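Local structure of mannitol dehydrogenase (Helicobacter pylori, 3TWO) at residues B[6-11]-B[17-22]; B[47-52]-B[325-330]; B[55-60]-B[125-130]. The protein probably catalyses the NADP(H)-dependent interconversion of cinnamyl alcohols and their aldehydes, as a zinc-containing member of the medium-chain alcohol dehydrogenase family. All coordinates share one frame; numbering follows the deposited sequence.

Contact 1 of 3, residues B[6-11]-B[17-22]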
loop_
_atom_site.group_PDB
_atom_site.type_symbol
_atom_site.label_atom_id
_atom_site.label_comp_id
_atom_site.label_asym_id
_atom_site.label_seq_id
_atom_site.Cartn_x
_atom_site.Cartn_y
_atom_site.Cartn_z
ATOM N N LYS B 6 6.664 -8.382 -41.313
ATOM C CA LYS B 6 7.793 -9.148 -40.823
ATOM C C LYS B 6 8.390 -8.586 -39.555
ATOM O O LYS B 6 8.239 -7.419 -39.246
ATOM C CB LYS B 6 8.846 -9.366 -41.908
ATOM C CG LYS B 6 9.094 -8.168 -42.783
ATOM C CD LYS B 6 10.010 -8.567 -43.920
ATOM C CE LYS B 6 10.272 -7.425 -44.863
ATOM N NZ LYS B 6 11.705 -7.531 -45.267
ATOM N N GLY B 7 9.093 -9.437 -38.838
ATOM C CA GLY B 7 9.636 -9.052 -37.554
ATOM C C GLY B 7 10.547 -10.090 -36.958
ATOM O O GLY B 7 11.017 -10.993 -37.629
ATOM N N PHE B 8 10.795 -9.913 -35.670
ATOM C CA PHE B 8 11.710 -10.732 -34.925
ATOM C C PHE B 8 10.920 -11.411 -33.829
ATOM O O PHE B 8 10.449 -10.725 -32.900
ATOM C CB PHE B 8 12.863 -9.856 -34.378
ATOM C CG PHE B 8 13.708 -9.290 -35.479
ATOM C CD1 PHE B 8 13.426 -8.020 -35.999
ATOM C CD2 PHE B 8 14.669 -10.079 -36.099
ATOM C CE1 PHE B 8 14.160 -7.493 -37.090
ATOM C CE2 PHE B 8 15.406 -9.582 -37.210
ATOM C CZ PHE B 8 15.150 -8.271 -37.686
ATOM N N ALA B 9 10.731 -12.732 -34.016
ATOM C CA ALA B 9 9.936 -13.593 -33.149
ATOM C C ALA B 9 10.784 -14.561 -32.314
ATOM O O ALA B 9 11.841 -15.046 -32.762
ATOM C CB ALA B 9 8.852 -14.432 -33.980
ATOM N N ILE B 10 10.261 -14.891 -31.125
ATOM C CA ILE B 10 10.821 -15.988 -30.300
ATOM C C ILE B 10 9.800 -17.111 -30.175
ATOM O O ILE B 10 8.600 -16.847 -29.974
ATOM C CB ILE B 10 11.262 -15.414 -28.925
ATOM C CG1 ILE B 10 11.832 -16.516 -28.022
ATOM C CG2 ILE B 10 10.092 -14.614 -28.251
ATOM C CD1 ILE B 10 12.341 -15.978 -26.646
ATOM N N PHE B 11 10.225 -18.362 -30.331
ATOM C CA PHE B 11 9.244 -19.435 -30.420
ATOM C C PHE B 11 8.975 -20.223 -29.147
ATOM O O PHE B 11 8.042 -21.060 -29.107
ATOM C CB PHE B 11 9.642 -20.406 -31.502
ATOM C CG PHE B 11 9.114 -20.027 -32.846
ATOM C CD1 PHE B 11 9.645 -18.905 -33.527
ATOM C CD2 PHE B 11 8.060 -20.764 -33.432
ATOM C CE1 PHE B 11 9.155 -18.529 -34.796
ATOM C CE2 PHE B 11 7.553 -20.395 -34.703
ATOM C CZ PHE B 11 8.121 -19.265 -35.391
ATOM N N PHE B 17 15.711 -15.203 -30.888
ATOM C CA PHE B 17 14.897 -14.459 -31.841
ATOM C C PHE B 17 15.283 -14.779 -33.264
ATOM O O PHE B 17 16.453 -15.015 -33.525
ATOM C CB PHE B 17 15.053 -12.972 -31.547
ATOM C CG PHE B 17 14.116 -12.502 -30.419
ATOM C CD1 PHE B 17 14.488 -12.616 -29.073
ATOM C CD2 PHE B 17 12.837 -12.028 -30.716
ATOM C CE1 PHE B 17 13.615 -12.229 -28.051
ATOM C CE2 PHE B 17 11.959 -11.619 -29.670
ATOM C CZ PHE B 17 12.368 -11.751 -28.341
ATOM N N LYS B 18 14.313 -14.828 -34.178
ATOM C CA LYS B 18 14.611 -15.085 -35.592
ATOM C C LYS B 18 13.680 -14.269 -36.458
ATOM O O LYS B 18 12.582 -13.951 -36.019
ATOM C CB LYS B 18 14.426 -16.568 -35.935
ATOM C CG LYS B 18 15.314 -17.521 -35.126
ATOM C CD LYS B 18 15.053 -19.068 -35.383
ATOM C CE LYS B 18 13.673 -19.589 -34.875
ATOM N NZ LYS B 18 12.606 -18.931 -35.664
ATOM N N PRO B 19 14.100 -13.940 -37.698
ATOM C CA PRO B 19 13.190 -13.287 -38.671
ATOM C C PRO B 19 11.924 -14.107 -38.835
ATOM O O PRO B 19 11.984 -15.308 -38.974
ATOM C CB PRO B 19 14.006 -13.296 -39.995
ATOM C CG PRO B 19 15.436 -13.152 -39.474
ATOM C CD PRO B 19 15.475 -14.071 -38.236
ATOM N N HIS B 20 10.771 -13.474 -38.789
ATOM C CA HIS B 20 9.534 -14.222 -38.875
ATOM C C HIS B 20 8.616 -13.429 -39.789
ATOM O O HIS B 20 8.413 -12.208 -39.577
ATOM C CB HIS B 20 8.953 -14.349 -37.457
ATOM C CG HIS B 20 7.636 -15.059 -37.375
ATOM N ND1 HIS B 20 7.443 -16.343 -37.850
ATOM C CD2 HIS B 20 6.451 -14.681 -36.822
ATOM C CE1 HIS B 20 6.188 -16.712 -37.631
ATOM N NE2 HIS B 20 5.568 -15.724 -36.998
ATOM N N ASP B 21 8.099 -14.109 -40.816
ATOM C CA ASP B 21 7.044 -13.587 -41.660
ATOM C C ASP B 21 5.712 -13.883 -41.045
ATOM O O ASP B 21 5.485 -14.989 -40.565
ATOM C CB ASP B 21 7.061 -14.285 -43.040
ATOM C CG ASP B 21 8.356 -14.028 -43.802
ATOM O OD1 ASP B 21 8.889 -12.883 -43.750
ATOM O OD2 ASP B 21 8.841 -14.982 -44.447
ATOM N N PHE B 22 4.810 -12.900 -41.098
ATOM C CA PHE B 22 3.452 -13.063 -40.576
ATOM C C PHE B 22 2.523 -12.082 -41.240
ATOM O O PHE B 22 2.910 -11.404 -42.183
ATOM C CB PHE B 22 3.383 -12.920 -39.032
ATOM C CG PHE B 22 3.710 -11.553 -38.515
ATOM C CD1 PHE B 22 2.709 -10.742 -37.986
ATOM C CD2 PHE B 22 5.026 -11.062 -38.554
ATOM C CE1 PHE B 22 3.020 -9.449 -37.432
ATOM C CE2 PHE B 22 5.348 -9.791 -38.039
ATOM C CZ PHE B 22 4.356 -8.984 -37.436
#

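Contact 2 of 3, residues B[47-52]-B[325-330]. With NDP (NADPH dihydro-nicotinamide-adenine-dinucleotide phosphate), chain F.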
loop_
_atom_site.group_PDB
_atom_site.type_symbol
_atom_site.label_atom_id
_atom_site.label_comp_id
_atom_site.label_asym_id
_atom_site.label_seq_id
_atom_site.Cartn_x
_atom_site.Cartn_y
_atom_site.Cartn_z
ATOM N N HIS B 47 10.660 -10.219 -19.759
ATOM C CA HIS B 47 9.805 -10.947 -18.822
ATOM C C HIS B 47 8.755 -11.761 -19.633
ATOM O O HIS B 47 8.497 -12.960 -19.314
ATOM C CB HIS B 47 9.054 -9.996 -17.878
ATOM C CG HIS B 47 9.919 -9.233 -16.894
ATOM N ND1 HIS B 47 10.813 -9.848 -16.035
ATOM C CD2 HIS B 47 9.967 -7.902 -16.581
ATOM C CE1 HIS B 47 11.405 -8.938 -15.262
ATOM N NE2 HIS B 47 10.870 -7.758 -15.540
ATOM N N SER B 48 8.195 -11.157 -20.699
ATOM C CA SER B 48 7.147 -11.870 -21.451
ATOM C C SER B 48 7.772 -12.946 -22.299
ATOM O O SER B 48 7.328 -14.127 -22.243
ATOM C CB SER B 48 6.288 -10.959 -22.337
ATOM O OG SER B 48 5.912 -9.785 -21.635
ATOM N N ALA B 49 8.825 -12.572 -23.028
ATOM C CA ALA B 49 9.534 -13.518 -23.932
ATOM C C ALA B 49 9.949 -14.785 -23.209
ATOM O O ALA B 49 9.908 -15.904 -23.790
ATOM C CB ALA B 49 10.759 -12.865 -24.566
ATOM N N TYR B 50 10.336 -14.626 -21.931
ATOM C CA TYR B 50 10.838 -15.744 -21.202
ATOM C C TYR B 50 9.809 -16.370 -20.305
ATOM O O TYR B 50 10.159 -17.198 -19.519
ATOM C CB TYR B 50 12.041 -15.289 -20.386
ATOM C CG TYR B 50 13.226 -14.951 -21.255
ATOM C CD1 TYR B 50 14.352 -14.308 -20.721
ATOM C CD2 TYR B 50 13.224 -15.288 -22.633
ATOM C CE1 TYR B 50 15.461 -13.986 -21.545
ATOM C CE2 TYR B 50 14.346 -14.991 -23.469
ATOM C CZ TYR B 50 15.430 -14.344 -22.920
ATOM O OH TYR B 50 16.490 -14.072 -23.736
ATOM N N SER B 51 8.548 -15.938 -20.376
ATOM C CA SER B 51 7.535 -16.532 -19.489
ATOM C C SER B 51 7.851 -16.361 -17.989
ATOM O O SER B 51 7.694 -17.290 -17.213
ATOM C CB SER B 51 7.336 -18.038 -19.830
ATOM O OG SER B 51 6.812 -18.115 -21.172
ATOM N N GLU B 52 8.268 -15.170 -17.583
ATOM C CA GLU B 52 8.695 -14.958 -16.184
ATOM C C GLU B 52 7.519 -14.598 -15.318
ATOM O O GLU B 52 7.598 -14.663 -14.084
ATOM C CB GLU B 52 9.820 -13.886 -16.113
ATOM C CG GLU B 52 11.158 -14.506 -16.594
ATOM C CD GLU B 52 12.351 -13.516 -16.704
ATOM O OE1 GLU B 52 12.207 -12.278 -16.543
ATOM O OE2 GLU B 52 13.461 -14.008 -16.983
ATOM N N THR B 325 21.583 -10.183 -27.877
ATOM C CA THR B 325 22.608 -9.476 -27.141
ATOM C C THR B 325 22.070 -8.422 -26.194
ATOM O O THR B 325 22.450 -8.388 -25.044
ATOM C CB THR B 325 23.633 -8.893 -28.130
ATOM O OG1 THR B 325 24.239 -10.026 -28.772
ATOM C CG2 THR B 325 24.712 -8.042 -27.358
ATOM N N ALA B 326 21.141 -7.588 -26.645
ATOM C CA ALA B 326 20.489 -6.596 -25.754
ATOM C C ALA B 326 19.869 -7.281 -24.499
ATOM O O ALA B 326 20.099 -6.822 -23.373
ATOM C CB ALA B 326 19.427 -5.791 -26.498
ATOM N N TYR B 327 19.097 -8.363 -24.707
ATOM C CA TYR B 327 18.420 -9.080 -23.607
ATOM C C TYR B 327 19.479 -9.679 -22.645
ATOM O O TYR B 327 19.343 -9.607 -21.441
ATOM C CB TYR B 327 17.573 -10.233 -24.171
ATOM C CG TYR B 327 16.181 -9.892 -24.693
ATOM C CD1 TYR B 327 15.888 -8.634 -25.244
ATOM C CD2 TYR B 327 15.136 -10.843 -24.587
ATOM C CE1 TYR B 327 14.600 -8.331 -25.697
ATOM C CE2 TYR B 327 13.842 -10.554 -25.044
ATOM C CZ TYR B 327 13.604 -9.313 -25.622
ATOM O OH TYR B 327 12.361 -9.025 -26.056
ATOM N N HIS B 328 20.527 -10.269 -23.181
ATOM C CA HIS B 328 21.615 -10.721 -22.319
ATOM C C HIS B 328 22.111 -9.557 -21.424
ATOM O O HIS B 328 22.182 -9.675 -20.197
ATOM C CB HIS B 328 22.813 -11.235 -23.138
ATOM C CG HIS B 328 24.012 -11.518 -22.288
ATOM N ND1 HIS B 328 24.119 -12.671 -21.539
ATOM C CD2 HIS B 328 25.107 -10.774 -21.990
ATOM C CE1 HIS B 328 25.244 -12.645 -20.839
ATOM N NE2 HIS B 328 25.869 -11.511 -21.103
ATOM N N ASN B 329 22.432 -8.431 -22.060
ATOM C CA ASN B 329 23.014 -7.290 -21.353
ATOM C C ASN B 329 22.082 -6.801 -20.289
ATOM O O ASN B 329 22.508 -6.530 -19.170
ATOM C CB ASN B 329 23.309 -6.197 -22.343
ATOM C CG ASN B 329 24.583 -6.466 -23.104
ATOM O OD1 ASN B 329 25.324 -7.364 -22.746
ATOM N ND2 ASN B 329 24.873 -5.652 -24.116
ATOM N N LEU B 330 20.788 -6.779 -20.621
ATOM C CA LEU B 330 19.755 -6.311 -19.706
ATOM C C LEU B 330 19.533 -7.245 -18.525
ATOM O O LEU B 330 18.992 -6.844 -17.496
ATOM C CB LEU B 330 18.435 -6.065 -20.476
ATOM C CG LEU B 330 18.372 -4.734 -21.272
ATOM C CD1 LEU B 330 17.281 -4.801 -22.370
ATOM C CD2 LEU B 330 18.206 -3.424 -20.310
HETATM P PA NDP F . 15.758 -2.269 -17.425
HETATM O O1A NDP F . 16.612 -3.410 -17.057
HETATM O O2A NDP F . 16.234 -0.944 -18.129
HETATM O O5B NDP F . 16.162 -1.508 -16.041
HETATM C C5B NDP F . 16.154 -2.214 -14.688
HETATM C C4B NDP F . 17.168 -1.512 -13.792
HETATM O O4B NDP F . 17.128 -1.885 -12.352
HETATM C C3B NDP F . 18.589 -1.821 -14.314
HETATM O O3B NDP F . 19.329 -0.542 -14.367
HETATM C C2B NDP F . 19.157 -2.752 -13.210
HETATM O O2B NDP F . 20.577 -2.512 -13.169
HETATM C C1B NDP F . 18.530 -2.158 -11.928
HETATM N N9A NDP F . 18.300 -3.162 -10.863
HETATM C C8A NDP F . 18.019 -4.469 -11.067
HETATM N N7A NDP F . 17.826 -5.010 -9.875
HETATM C C5A NDP F . 17.978 -4.075 -8.941
HETATM C C6A NDP F . 17.893 -4.081 -7.561
HETATM N N6A NDP F . 17.609 -5.209 -6.825
HETATM N N1A NDP F . 18.128 -2.926 -6.948
HETATM C C2A NDP F . 18.391 -1.804 -7.581
HETATM N N3A NDP F . 18.464 -1.765 -8.890
HETATM C C4A NDP F . 18.274 -2.903 -9.580
HETATM O O3 NDP F . 14.247 -2.311 -16.970
HETATM P PN NDP F . 13.135 -1.363 -17.417
HETATM O O1N NDP F . 13.333 0.011 -16.905
HETATM O O2N NDP F . 12.714 -1.477 -18.906
HETATM O O5D NDP F . 11.910 -2.008 -16.667
HETATM C C5D NDP F . 12.059 -2.274 -15.190
HETATM C C4D NDP F . 10.834 -3.131 -14.658
HETATM O O4D NDP F . 9.710 -2.273 -14.931
HETATM C C3D NDP F . 10.570 -4.475 -15.391
HETATM O O3D NDP F . 10.157 -5.460 -14.404
HETATM C C2D NDP F . 9.447 -4.071 -16.374
HETATM O O2D NDP F . 8.645 -5.163 -16.664
HETATM C C1D NDP F . 8.646 -3.092 -15.484
HETATM N N1N NDP F . 7.665 -2.234 -16.232
HETATM C C2N NDP F . 6.398 -2.015 -15.647
HETATM C C3N NDP F . 5.452 -1.231 -16.287
HETATM C C7N NDP F . 4.127 -0.947 -15.582
HETATM O O7N NDP F . 4.031 -1.050 -14.348
HETATM N N7N NDP F . 3.216 -0.345 -16.338
HETATM C C4N NDP F . 5.749 -0.683 -17.557
HETATM C C5N NDP F . 7.036 -0.861 -18.143
HETATM C C6N NDP F . 7.983 -1.635 -17.505
HETATM P P2B NDP F . 21.638 -3.652 -13.021
HETATM O O1X NDP F . 22.719 -3.338 -14.213
HETATM O O2X NDP F . 22.145 -3.688 -11.646
HETATM O O3X NDP F . 20.932 -5.016 -13.432
#

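Contact 3 of 3, residues B[55-60]-B[125-130]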
loop_
_atom_site.group_PDB
_atom_site.type_symbol
_atom_site.label_atom_id
_atom_site.label_comp_id
_atom_site.label_asym_id
_atom_site.label_seq_id
_atom_site.Cartn_x
_atom_site.Cartn_y
_atom_site.Cartn_z
ATOM N N GLU B 55 2.832 -18.163 -18.518
ATOM C CA GLU B 55 3.081 -18.896 -19.700
ATOM C C GLU B 55 2.825 -18.000 -20.910
ATOM O O GLU B 55 1.742 -17.455 -21.053
ATOM C CB GLU B 55 2.114 -20.058 -19.690
ATOM C CG GLU B 55 2.555 -21.173 -18.793
ATOM C CD GLU B 55 3.648 -21.958 -19.464
ATOM O OE1 GLU B 55 4.847 -21.676 -19.219
ATOM O OE2 GLU B 55 3.299 -22.837 -20.294
ATOM N N GLY B 56 3.802 -17.855 -21.796
ATOM C CA GLY B 56 3.620 -16.934 -22.918
ATOM C C GLY B 56 2.860 -17.516 -24.093
ATOM O O GLY B 56 2.724 -18.726 -24.257
ATOM N N ILE B 57 2.366 -16.630 -24.942
ATOM C CA ILE B 57 1.789 -17.034 -26.233
ATOM C C ILE B 57 2.914 -16.943 -27.284
ATOM O O ILE B 57 3.399 -15.830 -27.564
ATOM C CB ILE B 57 0.535 -16.134 -26.593
ATOM C CG1 ILE B 57 -0.565 -16.264 -25.519
ATOM C CG2 ILE B 57 -0.042 -16.521 -28.019
ATOM C CD1 ILE B 57 -1.446 -14.960 -25.344
ATOM N N TYR B 58 3.273 -18.090 -27.876
ATOM C CA TYR B 58 4.364 -18.263 -28.851
ATOM C C TYR B 58 3.816 -18.752 -30.179
ATOM O O TYR B 58 2.889 -19.532 -30.166
ATOM C CB TYR B 58 5.384 -19.321 -28.347
ATOM C CG TYR B 58 6.056 -18.885 -27.063
ATOM C CD1 TYR B 58 5.677 -19.438 -25.818
ATOM C CD2 TYR B 58 7.059 -17.895 -27.095
ATOM C CE1 TYR B 58 6.303 -19.003 -24.639
ATOM C CE2 TYR B 58 7.671 -17.464 -25.935
ATOM C CZ TYR B 58 7.271 -18.004 -24.710
ATOM O OH TYR B 58 7.914 -17.545 -23.585
ATOM N N PRO B 59 4.378 -18.306 -31.334
ATOM C CA PRO B 59 5.472 -17.361 -31.499
ATOM C C PRO B 59 5.140 -15.930 -31.055
ATOM O O PRO B 59 4.019 -15.381 -31.344
ATOM C CB PRO B 59 5.774 -17.387 -33.001
ATOM C CG PRO B 59 4.505 -17.801 -33.674
ATOM C CD PRO B 59 3.793 -18.729 -32.638
ATOM N N MET B 60 6.088 -15.321 -30.372
ATOM C CA MET B 60 5.822 -14.020 -29.750
ATOM C C MET B 60 6.672 -12.941 -30.382
ATOM O O MET B 60 7.866 -13.136 -30.629
ATOM C CB MET B 60 6.137 -14.059 -28.271
ATOM C CG MET B 60 5.873 -12.741 -27.507
ATOM S SD MET B 60 6.290 -12.788 -25.724
ATOM C CE MET B 60 5.329 -14.201 -25.164
ATOM N N ASN B 125 -9.713 -13.344 -31.589
ATOM C CA ASN B 125 -8.757 -13.846 -30.619
ATOM C C ASN B 125 -7.443 -14.313 -31.194
ATOM O O ASN B 125 -6.808 -15.174 -30.584
ATOM C CB ASN B 125 -9.368 -14.917 -29.711
ATOM C CG ASN B 125 -10.176 -14.315 -28.627
ATOM O OD1 ASN B 125 -9.766 -13.339 -27.999
ATOM N ND2 ASN B 125 -11.366 -14.853 -28.408
ATOM N N GLU B 126 -7.056 -13.781 -32.358
ATOM C CA GLU B 126 -5.727 -14.044 -32.862
ATOM C C GLU B 126 -4.675 -13.394 -31.927
ATOM O O GLU B 126 -4.922 -12.337 -31.320
ATOM C CB GLU B 126 -5.551 -13.611 -34.334
ATOM C CG GLU B 126 -5.311 -12.110 -34.553
ATOM C CD GLU B 126 -5.383 -11.673 -36.029
ATOM O OE1 GLU B 126 -4.863 -10.571 -36.328
ATOM O OE2 GLU B 126 -5.942 -12.410 -36.884
ATOM N N PRO B 127 -3.492 -14.014 -31.829
ATOM C CA PRO B 127 -2.448 -13.425 -30.974
ATOM C C PRO B 127 -1.974 -12.068 -31.525
ATOM O O PRO B 127 -1.717 -11.984 -32.719
ATOM C CB PRO B 127 -1.329 -14.472 -31.027
ATOM C CG PRO B 127 -1.844 -15.625 -31.884
ATOM C CD PRO B 127 -2.983 -15.115 -32.673
ATOM N N HIS B 128 -1.899 -11.005 -30.698
ATOM C CA HIS B 128 -1.409 -9.723 -31.233
ATOM C C HIS B 128 0.129 -9.718 -31.273
ATOM O O HIS B 128 0.766 -10.299 -30.395
ATOM C CB HIS B 128 -1.915 -8.472 -30.483
ATOM C CG HIS B 128 -1.844 -7.247 -31.343
ATOM N ND1 HIS B 128 -2.856 -6.899 -32.218
ATOM C CD2 HIS B 128 -0.843 -6.366 -31.561
ATOM C CE1 HIS B 128 -2.487 -5.842 -32.922
ATOM N NE2 HIS B 128 -1.274 -5.492 -32.531
ATOM N N MET B 129 0.702 -9.099 -32.301
ATOM C CA MET B 129 2.159 -9.097 -32.508
ATOM C C MET B 129 2.676 -7.692 -32.261
ATOM O O MET B 129 2.061 -6.731 -32.694
ATOM C CB MET B 129 2.527 -9.495 -33.933
ATOM C CG MET B 129 2.175 -10.965 -34.304
ATOM S SD MET B 129 3.008 -12.153 -33.220
ATOM C CE MET B 129 1.629 -12.997 -32.471
ATOM N N GLY B 130 3.838 -7.580 -31.625
ATOM C CA GLY B 130 4.338 -6.288 -31.175
ATOM C C GLY B 130 5.161 -5.480 -32.160
ATOM O O GLY B 130 5.047 -5.636 -33.414
#

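Contact 1 of 3, residues B[6-11]-B[17-22]
Gly7 pairs with His20 and Ala9 with Lys18, each through two backbone hydrogen bonds, and together they build a two-stranded antiparallel beta hairpin from strands 3-9 and 18-24. The shortest of the four bonds runs from His20 N to Gly7 O at 2.7 Å. The same carbonyl takes a CA-H...O contact as well, with Pro19 CA 3.3 Å from Gly7 O.

The dense part is where the hairpin faces the protein. Ile10 sets its CB over the centre of the Phe17 ring, 3.9 Å from the centroid in a CH-pi contact, while its CG2 touches CZ of the same ring. The CD2 edge of that ring sits against Phe8 O. Phe8 itself goes to the face shared with Pro19, where Phe347 meets its ring and Ile323 of helix 323-331 lies against it. On the other face the strand pairing brings Ala9 CB to 3.5 Å from His20 CB. With CG anti to the backbone N (chi1 178°), the imidazole stays beside that methyl, His20 CG and CD2 each 3.7 Å from Ala9 CB.

Toward solvent the packing thins. Lys6 NZ and Asp21 OD1 stay 6.2 Å apart, too far for a salt bridge. Phe11 turns an edge to the face of His20, the two planes at 88°. Lys18 folds back through bends at chi3 and chi4, bringing its NZ to 3.6 Å from Phe11 CE1.

Contact 2 of 3, residues B[47-52]-B[325-330]
Tyr327 turns the edge of its ring to the face of Tyr50, in an offset edge-to-face pair with centroids 5.9 Å apart and planes at 78°. The touching corner of Tyr327 is CD2, which lies 3.6 Å from Tyr50 OH and only slightly farther from CZ. One step along the same edge, CE2 meets the methyl of Ala49, whose CB sits 3.9 Å away near the ring plane. Tyr327 therefore wedges edgewise against both residues, and its own hydroxyl runs past them to a hydrogen bond with Tyr132 OH.

Tyr50 is the first residue past helix 43-49 to leave helical geometry. A Schellman motif ends that helix: Ser51, at positive phi, is its C-prime residue, and Glu52 N bonds to His47 O while Ser51 N bonds to Ser48 O. The turn carries the Glu52 carboxylate back beside the His47 imidazole.

That imidazole is gripped at both nitrogens. ND1 donates to Glu52 OE1 over 2.8 Å, the oxygen standing 21° out of the ring plane, while NE2 shares a 2.7 Å hydrogen bond with O3D of the NADPH ribose, which approaches at the ring edge. Helix 323-331 borders the same cofactor farther along: Leu330 CD2 packs 3.6 Å from O1A of the NADPH pyrophosphate, and Ser44 OG bonds to the cofactor from the first turn of helix 43-49.

Contact 3 of 3, residues B[55-60]-B[125-130]
Met129 reaches across to Pro59 with the end of its side chain, and its path from CB outward accounts for one of the two touches in this small surface contact. CB lies 3.5 Å from CE1 of Phe22, on strand 18-24, so the root of the side chain is propped by an aromatic ring before it gets near the 55-60 loop. CG stands anti to the carbonyl carbon (chi1 -66°) and still passes along that ring, Met129 CG lying 3.6 Å from Phe22 CE1. There the chain bends, at chi2 (-59°) and again at chi3, leaving the ring and heading for the loop. SD comes to 3.9 Å from the Pro59 carbonyl oxygen. The terminal CE goes closer, 3.6 Å from Pro59 O, and on its other contact it rests 3.6 Å from CB of Pro127 in its own segment. The terminal methyl thus lies between Pro59 O and the Pro127 ring.

Pro127 carries the second half of the contact. Its CB meets CG2 of Ile57 at 3.9 Å, an apolar touch in which the two side chains slant across each other. Each residue directs its CB toward the opposite segment, and these are their closest atoms; the two backbones stay well apart, with Ile57 CA and Pro127 CA 7.3 Å from each other.

Other bonds secure the two segments: Ile57 N to Asp117 OD1, and the backbone of Gly130 to Ile61. Pro59 follows a cis peptide bond. The 55-60 loop leads from helix 43-49 toward His64, a zinc ligand. Here it meets the segment carrying the short strand 126-127, within the GroES-like catalytic domain of zinc-dependent medium-chain dehydrogenases.

The three contacts form a connected patch on one side of the chain's centre. Contact 1 leans on contact 2 where Phe17 CE1 packs 3.4 Å from Tyr327 CE2, and its Ile10 O accepts a probable hydrogen bond of 3.0 Å from Met60 N in contact 3. Tyr58 ties contact 3 to contact 2: its OH lies 2.6 Å from Ala49 O and also bonds with Ser51 OG. Centres of contacts 1 and 3 are about 12 Å apart. Contact 2 is the one that touches NADPH, and the Tyr327 side chain lies about 10 Å from a zinc ion, whereas the Phe17 side chain of contact 1 stands about 14 Å from both zinc and cofactor.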